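PDB 5YLN: alcohol dehydrogenase, zinc-containing from Streptococcus pneumoniae serotype 2, which probably catalyses the NAD+-dependent oxidation of alcohols, as a zinc-binding member of the zinc-containing alcohol dehydrogenase family. Local coordinates for residues I88-A93 against V297-T302; G76-K81 against H132-L137; C92-C97 against C108-G113; R35-T40 against E65-V70. All coordinates share one frame; numbering follows the deposited sequence.

Overall arrangement
Interactions 2, 3 and 4 lie in the GroES-like domain, and interaction 1 joins that domain to the loop after strand 291-293 of the Rossmann-type domain. Interaction 1 is the buried contact; it is small and mixes methyl packing with a hydroxyl-to-hydroxyl bond. Interactions 2, 3 and 4 are partly buried. Exposed residues take part in 2 and 3, none in 4. Interaction 4 is the largest, a bulged antiparallel strand pair running up to the Cys42 and His64 zinc site. A carboxylate grips backbone N-H groups in interaction 2, whereas zinc and thiolates hold interaction 3. Interactions 1 and 3 share Cys92 and Ala93. His132 of interaction 2 bonds to Asp110 O of interaction 3.

Interaction 1: I88-A93 against V297-T302; sequences ISCVCA and VSTNTT
Val91, Thr299 and Val297 bury the most surface in this contact. The Val91 side chain points at the backbone of 297-302. Val91 CG2 comes to 3.5 Å from Val297 O, and Val91 CG1 to 3.6 Å from Ser298 O. The two methyls lie against successive carbonyl oxygens. Thr299 meets Ser89 through its hydroxyl. Ser89 OG donates to Thr299 OG1 at 2.8 Å, and Thr299 OG1 in turn donates a hydrogen bond to Ser298 O over a very short 2.5 Å, in the carbonyl plane and on a lone pair. Ser89 OG also accepts from Val91 N, nearly straight at 169°. This is an ST turn, and it fixes the hydroxyl that reaches across. The contact spans the junction of the two domains of the medium-chain dehydrogenase fold. Glu161 of helix 157-165 takes up the N-H groups of Ser298 and Thr299. Val297 CG1 sits in the crowded position between its backbone N and carbonyl carbon, chi1 73°, and touches Cys90 SG at 3.7 Å. The Cys90 side chain in turn lies about 4 Å, at their nearest atoms, from that of the zinc ligand His64.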
loop_
_atom_site.group_PDB
_atom_site.type_symbol
_atom_site.label_atom_id
_atom_site.label_comp_id
_atom_site.label_asym_id
_atom_site.label_seq_id
_atom_site.Cartn_x
_atom_site.Cartn_y
_atom_site.Cartn_z
ATOM N N ILE A 88 -24.840 2.193 -17.410
ATOM C CA ILE A 88 -24.641 0.905 -16.757
ATOM C C ILE A 88 -23.181 0.818 -16.337
ATOM O O ILE A 88 -22.274 0.876 -17.182
ATOM C CB ILE A 88 -25.019 -0.278 -17.659
ATOM C CG1 ILE A 88 -26.336 -0.007 -18.402
ATOM C CG2 ILE A 88 -25.131 -1.550 -16.824
ATOM C CD1 ILE A 88 -26.220 -0.147 -19.889
ATOM N N SER A 89 -22.964 0.669 -15.032
ATOM C CA SER A 89 -21.626 0.460 -14.500
ATOM C C SER A 89 -21.103 -0.926 -14.869
ATOM O O SER A 89 -21.867 -1.879 -15.032
ATOM C CB SER A 89 -21.645 0.635 -12.969
ATOM O OG SER A 89 -20.472 0.125 -12.384
ATOM N N CYS A 90 -19.780 -1.037 -14.998
ATOM C CA CYS A 90 -19.189 -2.343 -15.275
ATOM C C CYS A 90 -19.296 -3.297 -14.093
ATOM O O CYS A 90 -19.083 -4.503 -14.266
ATOM C CB CYS A 90 -17.721 -2.188 -15.699
ATOM S SG CYS A 90 -16.621 -1.467 -14.437
ATOM N N VAL A 91 -19.660 -2.799 -12.912
ATOM C CA VAL A 91 -19.692 -3.574 -11.679
ATOM C C VAL A 91 -21.125 -3.635 -11.165
ATOM O O VAL A 91 -21.791 -2.600 -11.068
ATOM C CB VAL A 91 -18.762 -2.945 -10.621
ATOM C CG1 VAL A 91 -19.110 -3.457 -9.233
ATOM C CG2 VAL A 91 -17.292 -3.227 -10.969
ATOM N N CYS A 92 -21.593 -4.842 -10.826
ATOM C CA CYS A 92 -22.900 -5.017 -10.201
ATOM C C CYS A 92 -22.764 -5.015 -8.685
ATOM O O CYS A 92 -21.848 -5.637 -8.138
ATOM C CB CYS A 92 -23.543 -6.336 -10.632
ATOM S SG CYS A 92 -23.622 -6.582 -12.410
ATOM N N ALA A 93 -23.721 -4.373 -8.011
ATOM C CA ALA A 93 -23.703 -4.211 -6.559
ATOM C C ALA A 93 -25.077 -4.560 -5.996
ATOM O O ALA A 93 -26.076 -3.952 -6.380
ATOM C CB ALA A 93 -23.311 -2.775 -6.182
ATOM N N VAL A 297 -11.831 -1.694 -9.917
ATOM C CA VAL A 297 -12.726 -0.558 -9.769
ATOM C C VAL A 297 -14.014 -0.998 -9.077
ATOM O O VAL A 297 -14.482 -2.128 -9.257
ATOM C CB VAL A 297 -13.021 0.081 -11.137
ATOM C CG1 VAL A 297 -13.964 -0.817 -11.971
ATOM C CG2 VAL A 297 -13.635 1.471 -10.962
ATOM N N SER A 298 -14.582 -0.109 -8.253
ATOM C CA SER A 298 -15.895 -0.353 -7.662
ATOM C C SER A 298 -17.014 0.435 -8.330
ATOM O O SER A 298 -18.143 -0.065 -8.421
ATOM C CB SER A 298 -15.882 -0.018 -6.165
ATOM O OG SER A 298 -15.534 -1.168 -5.425
ATOM N N THR A 299 -16.697 1.634 -8.823
ATOM C CA THR A 299 -17.608 2.647 -9.368
ATOM C C THR A 299 -18.468 3.314 -8.293
ATOM O O THR A 299 -19.463 3.976 -8.612
ATOM C CB THR A 299 -18.494 2.121 -10.527
ATOM O OG1 THR A 299 -19.518 1.247 -10.043
ATOM C CG2 THR A 299 -17.660 1.371 -11.535
ATOM N N ASN A 300 -18.062 3.248 -7.019
ATOM C CA ASN A 300 -18.751 4.040 -6.008
ATOM C C ASN A 300 -18.615 5.548 -6.255
ATOM O O ASN A 300 -19.451 6.324 -5.776
ATOM C CB ASN A 300 -18.241 3.665 -4.612
ATOM C CG ASN A 300 -16.747 3.839 -4.472
ATOM O OD1 ASN A 300 -15.974 3.370 -5.299
ATOM N ND2 ASN A 300 -16.336 4.534 -3.431
ATOM N N THR A 301 -17.600 5.986 -7.008
ATOM C CA THR A 301 -17.416 7.413 -7.274
ATOM C C THR A 301 -18.216 7.919 -8.468
ATOM O O THR A 301 -18.240 9.136 -8.682
ATOM C CB THR A 301 -15.933 7.759 -7.512
ATOM O OG1 THR A 301 -15.463 7.105 -8.699
ATOM C CG2 THR A 301 -15.067 7.341 -6.312
ATOM N N THR A 302 -18.854 7.030 -9.243
ATOM C CA THR A 302 -19.648 7.440 -10.406
ATOM C C THR A 302 -20.535 8.665 -10.169
ATOM O O THR A 302 -20.535 9.563 -11.023
ATOM C CB THR A 302 -20.490 6.253 -10.903
ATOM O OG1 THR A 302 -19.635 5.150 -11.223
ATOM C CG2 THR A 302 -21.291 6.649 -12.156
#

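Interaction 2: G76-K81 against H132-L137; sequences GVSNFK and HADNTL
Asp134 OD2 has two donors. Ser78 N gives the stronger bond, 3.0 Å long to Asp134 OD2 with an N-H...O angle of 163°. Ser78 OG adds a weak one to the same oxygen. The other oxygen, Asp134 OD1, accepts from Asn79 N at 3.0 Å and 155°. Both backbone bonds use syn lone pairs, on the side that faces the sister oxygen. The carboxylate therefore spans two successive N-H groups of the 76-81 loop, which fixes its rotation. These donors would be expected to favour the charged form of Asp134. Val77 packs alongside the carboxylate. Val77 CG1 is anti to the backbone N and comes to 3.7 Å from Asp134 OD1, while Val77 CG2 meets the Ala133 methyl.

Phe80 carries the apolar half. Its CG is anti to the carbonyl carbon, chi1 -63°, and the ring reaches the helix, with Leu137 over a face and Asp134 at the edge. Leu137 CB lies toward the rim of that face, in a CH-pi contact 3.8 Å from the centroid of the Phe80 ring. Asp134 OD1 is 3.6 Å from Phe80 CD1. At the tip, Phe80 CZ is only 3.1 Å from Leu137 O, a tight approach. Beyond the segments, the Phe80 ring stacks with His139 and touches Val86 of strand 85-88. In the GroES-like domain, the loop between strands 66-72 and 85-88 is thus joined to the short helix 133-136, which leads into strand 137-139.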
loop_
_atom_site.group_PDB
_atom_site.type_symbol
_atom_site.label_atom_id
_atom_site.label_comp_id
_atom_site.label_asym_id
_atom_site.label_seq_id
_atom_site.Cartn_x
_atom_site.Cartn_y
_atom_site.Cartn_z
ATOM N N GLY A 76 -39.117 -5.816 -7.927
ATOM C CA GLY A 76 -38.343 -5.213 -6.862
ATOM C C GLY A 76 -37.519 -4.010 -7.260
ATOM O O GLY A 76 -36.689 -3.571 -6.459
ATOM N N VAL A 77 -37.709 -3.463 -8.458
ATOM C CA VAL A 77 -36.942 -2.306 -8.912
ATOM C C VAL A 77 -37.789 -1.066 -8.697
ATOM O O VAL A 77 -38.914 -0.985 -9.197
ATOM C CB VAL A 77 -36.535 -2.430 -10.388
ATOM C CG1 VAL A 77 -35.853 -1.131 -10.850
ATOM C CG2 VAL A 77 -35.626 -3.632 -10.584
ATOM N N SER A 78 -37.251 -0.073 -7.999
ATOM C CA SER A 78 -38.096 1.039 -7.598
ATOM C C SER A 78 -37.696 2.368 -8.195
ATOM O O SER A 78 -38.566 3.222 -8.395
ATOM C CB SER A 78 -38.123 1.160 -6.067
ATOM O OG SER A 78 -36.833 1.395 -5.544
ATOM N N ASN A 79 -36.419 2.564 -8.507
ATOM C CA ASN A 79 -35.941 3.865 -8.939
ATOM C C ASN A 79 -35.706 3.942 -10.445
ATOM O O ASN A 79 -35.193 4.957 -10.931
ATOM C CB ASN A 79 -34.662 4.226 -8.181
ATOM C CG ASN A 79 -34.890 4.360 -6.664
ATOM O OD1 ASN A 79 -35.949 4.811 -6.218
ATOM N ND2 ASN A 79 -33.908 3.935 -5.880
ATOM N N PHE A 80 -36.059 2.898 -11.196
ATOM C CA PHE A 80 -35.960 2.935 -12.653
ATOM C C PHE A 80 -37.216 2.321 -13.248
ATOM O O PHE A 80 -37.856 1.464 -12.634
ATOM C CB PHE A 80 -34.707 2.200 -13.162
ATOM C CG PHE A 80 -33.395 2.814 -12.696
ATOM C CD1 PHE A 80 -32.792 2.399 -11.511
ATOM C CD2 PHE A 80 -32.765 3.801 -13.452
ATOM C CE1 PHE A 80 -31.594 2.974 -11.076
ATOM C CE2 PHE A 80 -31.569 4.376 -13.026
ATOM C CZ PHE A 80 -30.984 3.965 -11.823
ATOM N N LYS A 81 -37.581 2.781 -14.441
ATOM C CA LYS A 81 -38.747 2.259 -15.148
ATOM C C LYS A 81 -38.448 2.220 -16.639
ATOM O O LYS A 81 -37.426 2.727 -17.098
ATOM C CB LYS A 81 -40.001 3.116 -14.914
ATOM C CG LYS A 81 -39.901 4.529 -15.526
ATOM C CD LYS A 81 -41.028 5.460 -15.037
ATOM C CE LYS A 81 -40.965 6.855 -15.664
ATOM N NZ LYS A 81 -39.734 7.602 -15.283
ATOM N N HIS A 132 -29.399 -6.382 -10.037
ATOM C CA HIS A 132 -29.400 -5.300 -9.042
ATOM C C HIS A 132 -29.483 -3.927 -9.695
ATOM O O HIS A 132 -28.638 -3.054 -9.472
ATOM C CB HIS A 132 -28.169 -5.387 -8.152
ATOM C CG HIS A 132 -28.031 -6.700 -7.456
ATOM N ND1 HIS A 132 -29.005 -7.203 -6.621
ATOM C CD2 HIS A 132 -27.042 -7.627 -7.487
ATOM C CE1 HIS A 132 -28.622 -8.384 -6.166
ATOM N NE2 HIS A 132 -27.432 -8.660 -6.671
ATOM N N ALA A 133 -30.527 -3.740 -10.508
ATOM C CA ALA A 133 -30.620 -2.552 -11.354
ATOM C C ALA A 133 -30.601 -1.270 -10.535
ATOM O O ALA A 133 -30.014 -0.268 -10.958
ATOM C CB ALA A 133 -31.885 -2.612 -12.209
ATOM N N ASP A 134 -31.253 -1.269 -9.365
ATOM C CA ASP A 134 -31.294 -0.055 -8.555
ATOM C C ASP A 134 -29.898 0.397 -8.141
ATOM O O ASP A 134 -29.673 1.595 -7.925
ATOM C CB ASP A 134 -32.174 -0.273 -7.323
ATOM C CG ASP A 134 -33.635 0.040 -7.586
ATOM O OD1 ASP A 134 -33.900 0.919 -8.418
ATOM O OD2 ASP A 134 -34.520 -0.585 -6.964
ATOM N N ASN A 135 -28.944 -0.534 -8.027
ATOM C CA ASN A 135 -27.594 -0.182 -7.609
ATOM C C ASN A 135 -26.564 -0.270 -8.728
ATOM O O ASN A 135 -25.393 0.041 -8.499
ATOM C CB ASN A 135 -27.158 -1.063 -6.432
ATOM C CG ASN A 135 -28.117 -0.990 -5.273
ATOM O OD1 ASN A 135 -28.154 0.002 -4.552
ATOM N ND2 ASN A 135 -28.900 -2.032 -5.085
ATOM N N THR A 136 -26.965 -0.669 -9.930
ATOM C CA THR A 136 -26.040 -0.807 -11.045
ATOM C C THR A 136 -26.269 0.228 -12.135
ATOM O O THR A 136 -25.339 0.524 -12.893
ATOM C CB THR A 136 -26.148 -2.235 -11.617
ATOM O OG1 THR A 136 -25.907 -3.160 -10.546
ATOM C CG2 THR A 136 -25.140 -2.516 -12.768
ATOM N N LEU A 137 -27.457 0.822 -12.200
ATOM C CA LEU A 137 -27.807 1.815 -13.209
ATOM C C LEU A 137 -27.735 3.224 -12.626
ATOM O O LEU A 137 -27.956 3.429 -11.434
ATOM C CB LEU A 137 -29.217 1.556 -13.746
ATOM C CG LEU A 137 -29.487 0.195 -14.381
ATOM C CD1 LEU A 137 -30.933 0.119 -14.883
ATOM C CD2 LEU A 137 -28.519 -0.022 -15.530
#

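Interaction 3: C92-C97 against C108-G113; sequences CACGKC and CEDEGG. With ZN (zinc ion), chain F.
The two segments close the four-cysteine site, which corresponds to the structural zinc site of the zinc-containing alcohol dehydrogenase family. Cys94 and Cys97, a CxxC pair, approach the metal from 92-97, and Cys108 from 108-113; Cys100 completes the site. Zinc is 2.3 Å from Cys94 SG and 2.4 Å from Cys97 SG. The torsions differ with the side of approach. Cys94 and Cys97 hold SG in the crowded position between backbone N and carbonyl carbon, chi1 78° and 71°. Cys108 turns SG anti to its backbone N, chi1 167°, so that it reaches across toward 92-97.

Backbone N-H groups donate to three of the sulfurs. Cys94 N donates to Cys108 SG at 3.4 Å, and Asp110 N donates to the same sulfur from its own segment. Cys97 SG receives Glu109 N at 3.4 Å, and Cys94 SG receives Lys96 N. These N-H...S bonds would be expected to offset part of the negative charge gathered by the thiolates and to fix their orientation. Asp110 has its CG anti to the backbone N and lays its side chain beside Cys94, with Asp110 OD2 3.8 Å from Cys94 CB.

Outside the two segments, Glu109 OE1 forms a salt bridge with Arg240 of the second subunit, and Glu111 pairs with Lys28 and Arg129. Away from the metal, Cys92 and Gly113 form an antiparallel hydrogen-bonded pair. Cys92 N reaches Gly113 O from above the carbonyl plane. In return, Gly113 N lies 2.8 Å from Cys92 O, in the carbonyl plane.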
loop_
_atom_site.group_PDB
_atom_site.type_symbol
_atom_site.label_atom_id
_atom_site.label_comp_id
_atom_site.label_asym_id
_atom_site.label_seq_id
_atom_site.Cartn_x
_atom_site.Cartn_y
_atom_site.Cartn_z
ATOM N N CYS A 92 -21.593 -4.842 -10.826
ATOM C CA CYS A 92 -22.900 -5.017 -10.201
ATOM C C CYS A 92 -22.764 -5.015 -8.685
ATOM O O CYS A 92 -21.848 -5.637 -8.138
ATOM C CB CYS A 92 -23.543 -6.336 -10.632
ATOM S SG CYS A 92 -23.622 -6.582 -12.410
ATOM N N ALA A 93 -23.721 -4.373 -8.011
ATOM C CA ALA A 93 -23.703 -4.211 -6.559
ATOM C C ALA A 93 -25.077 -4.560 -5.996
ATOM O O ALA A 93 -26.076 -3.952 -6.380
ATOM C CB ALA A 93 -23.311 -2.775 -6.182
ATOM N N CYS A 94 -25.131 -5.524 -5.071
ATOM C CA CYS A 94 -26.407 -5.865 -4.451
ATOM C C CYS A 94 -26.834 -4.823 -3.413
ATOM O O CYS A 94 -28.031 -4.716 -3.127
ATOM C CB CYS A 94 -26.334 -7.258 -3.812
ATOM S SG CYS A 94 -25.450 -7.319 -2.164
ATOM N N GLY A 95 -25.882 -4.053 -2.865
ATOM C CA GLY A 95 -26.140 -2.982 -1.923
ATOM C C GLY A 95 -26.345 -3.413 -0.484
ATOM O O GLY A 95 -26.562 -2.549 0.373
ATOM N N LYS A 96 -26.265 -4.716 -0.190
ATOM C CA LYS A 96 -26.628 -5.259 1.111
ATOM C C LYS A 96 -25.573 -6.147 1.755
ATOM O O LYS A 96 -25.690 -6.431 2.950
ATOM C CB LYS A 96 -27.923 -6.085 1.012
ATOM C CG LYS A 96 -29.199 -5.314 0.750
ATOM C CD LYS A 96 -30.306 -6.309 0.394
ATOM C CE LYS A 96 -31.696 -5.710 0.517
ATOM N NZ LYS A 96 -32.701 -6.721 0.087
ATOM N N CYS A 97 -24.579 -6.628 1.017
ATOM C CA CYS A 97 -23.688 -7.638 1.570
ATOM C C CYS A 97 -22.535 -6.982 2.337
ATOM O O CYS A 97 -22.419 -5.760 2.419
ATOM C CB CYS A 97 -23.143 -8.529 0.462
ATOM S SG CYS A 97 -21.964 -7.629 -0.568
ATOM N N CYS A 108 -18.698 -7.413 -4.214
ATOM C CA CYS A 108 -20.036 -7.816 -3.795
ATOM C C CYS A 108 -20.177 -9.341 -3.840
ATOM O O CYS A 108 -19.760 -9.990 -4.803
ATOM C CB CYS A 108 -21.081 -7.139 -4.693
ATOM S SG CYS A 108 -22.743 -7.833 -4.522
ATOM N N GLU A 109 -20.772 -9.914 -2.789
ATOM C CA GLU A 109 -20.837 -11.367 -2.612
ATOM C C GLU A 109 -22.133 -11.998 -3.117
ATOM O O GLU A 109 -22.337 -13.197 -2.925
ATOM C CB GLU A 109 -20.650 -11.737 -1.133
ATOM C CG GLU A 109 -19.352 -11.225 -0.515
ATOM C CD GLU A 109 -19.151 -11.638 0.956
ATOM O OE1 GLU A 109 -18.025 -12.059 1.308
ATOM O OE2 GLU A 109 -20.104 -11.531 1.758
ATOM N N ASP A 110 -23.020 -11.231 -3.746
ATOM C CA ASP A 110 -24.323 -11.731 -4.190
ATOM C C ASP A 110 -24.530 -11.278 -5.637
ATOM O O ASP A 110 -25.070 -10.192 -5.869
ATOM C CB ASP A 110 -25.416 -11.222 -3.266
ATOM C CG ASP A 110 -26.807 -11.536 -3.775
ATOM O OD1 ASP A 110 -26.951 -12.488 -4.570
ATOM O OD2 ASP A 110 -27.757 -10.809 -3.388
ATOM N N GLU A 111 -24.113 -12.117 -6.585
ATOM C CA GLU A 111 -24.102 -11.814 -8.021
ATOM C C GLU A 111 -23.603 -10.391 -8.274
ATOM O O GLU A 111 -24.278 -9.550 -8.867
ATOM C CB GLU A 111 -25.479 -12.030 -8.675
ATOM C CG GLU A 111 -25.362 -12.241 -10.233
ATOM C CD GLU A 111 -26.692 -12.493 -10.984
ATOM O OE1 GLU A 111 -27.783 -12.299 -10.411
ATOM O OE2 GLU A 111 -26.638 -12.896 -12.175
ATOM N N GLY A 112 -22.383 -10.133 -7.800
ATOM C CA GLY A 112 -21.835 -8.795 -7.819
ATOM C C GLY A 112 -20.372 -8.792 -8.209
ATOM O O GLY A 112 -19.773 -9.837 -8.450
ATOM N N GLY A 113 -19.816 -7.591 -8.273
ATOM C CA GLY A 113 -18.463 -7.404 -8.738
ATOM C C GLY A 113 -18.431 -7.189 -10.237
ATOM O O GLY A 113 -19.429 -6.822 -10.869
HETATM ZN ZN ZN F . -23.180 -6.805 -2.419
#

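Interaction 4: R35-T40 against E65-V70; sequences RIVKTT and EGIGIV
Thr39 holds OG1 anti to its backbone N, chi1 -168°, which carries the hydroxyl across to the facing strand end at Glu65. Thr39 OG1 donates to Glu65 O over a very short 2.4 Å, nearly along the C=O axis. Arg35 also starts with CG anti to the backbone N and then bends at chi3, 55°. This bend folds the guanidinium over Ile69, whose CB lies over one face; Arg35 NH2 comes to 3.5 Å from Ile69 CD1. The two side chains run side by side in the same direction. Arg35 NE also has a salt-bridge partner in Glu71.

Between these ends the strands are antiparallel. Arg35 and Ile69 exchange two backbone bonds. Further on, Val37 N and Lys38 N both donate to Ile67 O, at 2.9 and 3.3 Å. The first lies in the carbonyl plane on a lone pair, and the second comes from above the plane. Two residues thus face one, a classic beta bulge. Val37 CG2 packs on Ile69 CG1 at 3.9 Å. The backbones come close at Gly68, where Gly68 CA is 3.1 Å from Arg35 O.

At the far end, a water accepts from Glu65 N at 3.0 Å and can donate to Thr40 O, though other acceptors compete for its protons. Thr40 CG2 presses against the Glu65 carboxylate, 3.2 Å from Glu65 OE1. That oxygen is salt-bridged to Lys346. Glu65 directly follows the zinc ligand His64, and its side chain touches Cys42. This bulged pair belongs to the main sheet of the GroES-like domain, and His64-Glu65 matches the His-Glu step of the zinc-containing alcohol dehydrogenase signature.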
loop_
_atom_site.group_PDB
_atom_site.type_symbol
_atom_site.label_atom_id
_atom_site.label_comp_id
_atom_site.label_asym_id
_atom_site.label_seq_id
_atom_site.Cartn_x
_atom_site.Cartn_y
_atom_site.Cartn_z
ATOM N N ARG A 35 -31.928 -2.044 -23.129
ATOM C CA ARG A 35 -31.582 -2.015 -24.547
ATOM C C ARG A 35 -30.321 -1.180 -24.728
ATOM O O ARG A 35 -30.323 0.021 -24.424
ATOM C CB ARG A 35 -32.723 -1.439 -25.383
ATOM C CG ARG A 35 -32.291 -1.127 -26.813
ATOM C CD ARG A 35 -33.475 -0.919 -27.768
ATOM N NE ARG A 35 -34.407 0.113 -27.311
ATOM C CZ ARG A 35 -34.203 1.421 -27.449
ATOM N NH1 ARG A 35 -33.082 1.871 -28.005
ATOM N NH2 ARG A 35 -35.117 2.289 -27.019
ATOM N N ILE A 36 -29.243 -1.808 -25.211
ATOM C CA ILE A 36 -27.987 -1.084 -25.377
ATOM C C ILE A 36 -28.139 -0.058 -26.492
ATOM O O ILE A 36 -28.612 -0.373 -27.593
ATOM C CB ILE A 36 -26.819 -2.043 -25.666
ATOM C CG1 ILE A 36 -26.596 -3.039 -24.526
ATOM C CG2 ILE A 36 -25.547 -1.260 -25.916
ATOM C CD1 ILE A 36 -26.288 -2.401 -23.195
ATOM N N VAL A 37 -27.755 1.182 -26.202
ATOM C CA VAL A 37 -27.681 2.250 -27.201
ATOM C C VAL A 37 -26.268 2.387 -27.755
ATOM O O VAL A 37 -26.082 2.431 -28.969
ATOM C CB VAL A 37 -28.183 3.585 -26.600
ATOM C CG1 VAL A 37 -27.877 4.752 -27.526
ATOM C CG2 VAL A 37 -29.679 3.511 -26.306
ATOM N N LYS A 38 -25.261 2.449 -26.876
ATOM C CA LYS A 38 -23.872 2.604 -27.283
ATOM C C LYS A 38 -22.967 1.846 -26.324
ATOM O O LYS A 38 -23.252 1.741 -25.135
ATOM C CB LYS A 38 -23.447 4.074 -27.330
ATOM C CG LYS A 38 -23.840 4.794 -28.601
ATOM C CD LYS A 38 -23.659 6.300 -28.454
ATOM C CE LYS A 38 -24.296 7.011 -29.651
ATOM N NZ LYS A 38 -23.935 8.439 -29.714
ATOM N N THR A 39 -21.878 1.307 -26.857
ATOM C CA THR A 39 -20.952 0.523 -26.055
ATOM C C THR A 39 -19.541 0.804 -26.561
ATOM O O THR A 39 -19.332 1.640 -27.447
ATOM C CB THR A 39 -21.315 -0.973 -26.108
ATOM O OG1 THR A 39 -20.576 -1.686 -25.117
ATOM C CG2 THR A 39 -21.021 -1.596 -27.514
ATOM N N THR A 40 -18.564 0.111 -25.974
ATOM C CA THR A 40 -17.164 0.218 -26.378
ATOM C C THR A 40 -16.446 -1.119 -26.094
ATOM O O THR A 40 -17.053 -2.098 -25.653
ATOM C CB THR A 40 -16.517 1.422 -25.663
ATOM O OG1 THR A 40 -15.178 1.647 -26.127
ATOM C CG2 THR A 40 -16.473 1.208 -24.177
ATOM N N GLU A 65 -19.109 -2.271 -20.788
ATOM C CA GLU A 65 -19.249 -0.815 -20.805
ATOM C C GLU A 65 -20.432 -0.445 -21.685
ATOM O O GLU A 65 -20.609 -1.031 -22.763
ATOM C CB GLU A 65 -17.986 -0.136 -21.335
ATOM C CG GLU A 65 -16.677 -0.514 -20.584
ATOM C CD GLU A 65 -15.451 -0.199 -21.408
ATOM O OE1 GLU A 65 -14.992 0.958 -21.378
ATOM O OE2 GLU A 65 -14.982 -1.088 -22.157
ATOM N N GLY A 66 -21.243 0.520 -21.232
ATOM C CA GLY A 66 -22.328 0.981 -22.097
ATOM C C GLY A 66 -23.358 1.900 -21.457
ATOM O O GLY A 66 -23.415 2.042 -20.228
ATOM N N ILE A 67 -24.155 2.547 -22.321
ATOM C CA ILE A 67 -25.379 3.254 -21.966
ATOM C C ILE A 67 -26.521 2.615 -22.748
ATOM O O ILE A 67 -26.325 2.009 -23.814
ATOM C CB ILE A 67 -25.321 4.767 -22.281
ATOM C CG1 ILE A 67 -25.000 4.986 -23.769
ATOM C CG2 ILE A 67 -24.331 5.491 -21.395
ATOM C CD1 ILE A 67 -25.300 6.394 -24.282
ATOM N N GLY A 68 -27.727 2.778 -22.223
ATOM C CA GLY A 68 -28.895 2.266 -22.904
ATOM C C GLY A 68 -30.190 2.813 -22.345
ATOM O O GLY A 68 -30.210 3.826 -21.643
ATOM N N ILE A 69 -31.275 2.118 -22.677
ATOM C CA ILE A 69 -32.635 2.517 -22.332
ATOM C C ILE A 69 -33.330 1.333 -21.678
ATOM O O ILE A 69 -33.342 0.232 -22.245
ATOM C CB ILE A 69 -33.402 3.006 -23.578
ATOM C CG1 ILE A 69 -32.805 4.340 -24.050
ATOM C CG2 ILE A 69 -34.910 3.109 -23.302
ATOM C CD1 ILE A 69 -33.365 4.836 -25.341
ATOM N N VAL A 70 -33.872 1.550 -20.469
ATOM C CA VAL A 70 -34.576 0.493 -19.752
ATOM C C VAL A 70 -35.767 0.027 -20.575
ATOM O O VAL A 70 -36.574 0.840 -21.048
ATOM C CB VAL A 70 -35.015 0.984 -18.363
ATOM C CG1 VAL A 70 -35.844 -0.065 -17.676
ATOM C CG2 VAL A 70 -33.795 1.350 -17.504
HETATM O O HOH W 1 -18.756 -3.297 -23.626
#